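Local coordinates for protein ATP phosphoribosyltransferase (Methanobacterium thermoautotrophicum, PDB 2VD3) that probably catalyses the magnesium-dependent condensation of ATP with 5-phosphoribose 1-diphosphate, the first step of histidine biosynthesis, and is inhibited by histidine, at residues S95-A100 against L173-T178. Residues are numbered along the deposited sequence; the frame is centred on the assembly and turned at random.
Sequences SLVLAA and LRVIDT. With MG (magnesium ion), chain M.
Strand 95-100 pairs antiparallel with 173-178 through five backbone hydrogen bonds, unevenly spaced. At one end Ala100 and Arg174 form a regular reciprocal pair: Ala100 N reaches Arg174 O at 3.0 Å, and Arg174 N returns nearly along the axis of the Ala100 carbonyl. Further on, Leu98 O takes two donors, Ile176 N at 2.8 Å and, on a lone pair, Asp177 N at a longer 3.3 Å. Leu98 N gives to Asp177 O at 2.7 Å, arriving 32° out of the carbonyl plane.

Apolar contacts form on both sides of the pair. In Ile176, chi1 (60°) puts CG1 in the crowded position by Leu98 O, and chi2 carries CD1 to Leu98 CD2 at 3.5 Å; both chains are long enough for their methyl ends to meet, crossing obliquely. An alanine here would lose CG1, CG2 and CD1, and would probably loosen the packing against Leu98. On the face opposite Leu98, Val97 and Val175, beta-branched as suits extended strands, cross at about a right angle, Val97 CB to Val175 CG1 3.8 Å, beneath Leu168 of helix 166-170. Small Ala99 lies beside them, its CB 3.6 Å from Arg174 O.

The end of Asp177, an acid suited to a cation, leads away from strand 95-100 and binds magnesium through OD1 at 2.4 Å; OD1 also receives a weak bond from Thr178 N, while OD2 is hydrogen-bonded to Tyr129 OH. Long, flexible Arg174 bends at chi3 (66°), and its NH1 bonds to Glu102 O.

Ile176 and Asp177 facing the single Leu98 make a classic beta bulge, here within the mixed sheet of the ATP phosphoribosyltransferase domain, beside a magnesium ion.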
# COMPACT_ATOMS: atom_id res chain seq x y z
N SER A 95 7.32 -22.61 16.38
CA SER A 95 6.63 -23.68 17.09
C SER A 95 5.13 -23.48 16.99
O SER A 95 4.62 -22.40 17.29
CB SER A 95 7.05 -23.69 18.57
OG SER A 95 8.43 -23.98 18.71
N LEU A 96 4.42 -24.52 16.57
CA LEU A 96 2.97 -24.51 16.72
C LEU A 96 2.67 -25.01 18.12
O LEU A 96 2.80 -26.19 18.40
CB LEU A 96 2.27 -25.39 15.68
CG LEU A 96 0.74 -25.31 15.77
CD1 LEU A 96 0.24 -23.94 15.29
CD2 LEU A 96 0.09 -26.43 15.02
N VAL A 97 2.29 -24.08 19.00
CA VAL A 97 2.02 -24.41 20.41
C VAL A 97 0.53 -24.45 20.72
O VAL A 97 -0.27 -23.85 20.00
CB VAL A 97 2.74 -23.44 21.41
CG1 VAL A 97 4.25 -23.54 21.28
CG2 VAL A 97 2.24 -22.00 21.25
N LEU A 98 0.18 -25.18 21.77
CA LEU A 98 -1.17 -25.13 22.32
C LEU A 98 -1.13 -24.20 23.52
O LEU A 98 -0.31 -24.37 24.42
CB LEU A 98 -1.64 -26.52 22.75
CG LEU A 98 -3.11 -26.71 23.15
CD1 LEU A 98 -4.06 -26.50 21.98
CD2 LEU A 98 -3.31 -28.09 23.75
N ALA A 99 -2.00 -23.19 23.52
CA ALA A 99 -1.99 -22.15 24.54
C ALA A 99 -3.36 -21.94 25.17
O ALA A 99 -4.39 -22.15 24.53
CB ALA A 99 -1.45 -20.85 23.97
N ALA A 100 -3.35 -21.51 26.43
CA ALA A 100 -4.58 -21.25 27.19
C ALA A 100 -4.53 -19.86 27.84
O ALA A 100 -3.44 -19.37 28.16
CB ALA A 100 -4.77 -22.32 28.25
N LEU A 173 -1.62 -15.23 27.47
CA LEU A 173 -1.76 -16.65 27.21
C LEU A 173 -0.50 -17.39 27.62
O LEU A 173 0.61 -16.85 27.51
CB LEU A 173 -2.08 -16.91 25.73
CG LEU A 173 -3.33 -16.23 25.13
CD1 LEU A 173 -3.37 -16.34 23.62
CD2 LEU A 173 -4.61 -16.76 25.74
N ARG A 174 -0.67 -18.62 28.09
CA ARG A 174 0.43 -19.48 28.50
C ARG A 174 0.50 -20.74 27.64
O ARG A 174 -0.52 -21.40 27.40
CB ARG A 174 0.28 -19.83 29.98
CG ARG A 174 1.28 -20.83 30.52
CD ARG A 174 0.94 -21.26 31.94
NE ARG A 174 -0.30 -22.02 32.03
CZ ARG A 174 -1.44 -21.57 32.57
NH1 ARG A 174 -1.50 -20.35 33.08
NH2 ARG A 174 -2.51 -22.36 32.60
N VAL A 175 1.71 -21.08 27.17
CA VAL A 175 1.95 -22.30 26.39
C VAL A 175 1.74 -23.51 27.30
O VAL A 175 2.42 -23.64 28.32
CB VAL A 175 3.39 -22.36 25.82
CG1 VAL A 175 3.65 -23.68 25.10
CG2 VAL A 175 3.65 -21.20 24.87
N ILE A 176 0.80 -24.38 26.94
CA ILE A 176 0.58 -25.59 27.74
C ILE A 176 1.07 -26.87 27.04
O ILE A 176 1.08 -27.94 27.63
CB ILE A 176 -0.88 -25.71 28.31
CG1 ILE A 176 -1.94 -25.74 27.20
CG2 ILE A 176 -1.17 -24.57 29.28
CD1 ILE A 176 -2.53 -27.09 26.97
N ASP A 177 1.50 -26.72 25.79
CA ASP A 177 2.21 -27.77 25.05
C ASP A 177 2.74 -27.28 23.71
O ASP A 177 2.26 -26.27 23.17
CB ASP A 177 1.32 -28.99 24.83
CG ASP A 177 2.11 -30.28 24.69
OD1 ASP A 177 3.36 -30.22 24.60
OD2 ASP A 177 1.49 -31.36 24.68
N THR A 178 3.75 -27.98 23.20
CA THR A 178 4.23 -27.77 21.84
C THR A 178 3.70 -28.90 20.96
O THR A 178 3.93 -30.07 21.24
CB THR A 178 5.78 -27.69 21.77
OG1 THR A 178 6.24 -26.60 22.58
CG2 THR A 178 6.25 -27.45 20.33
MG MG M . 4.15 -32.48 24.22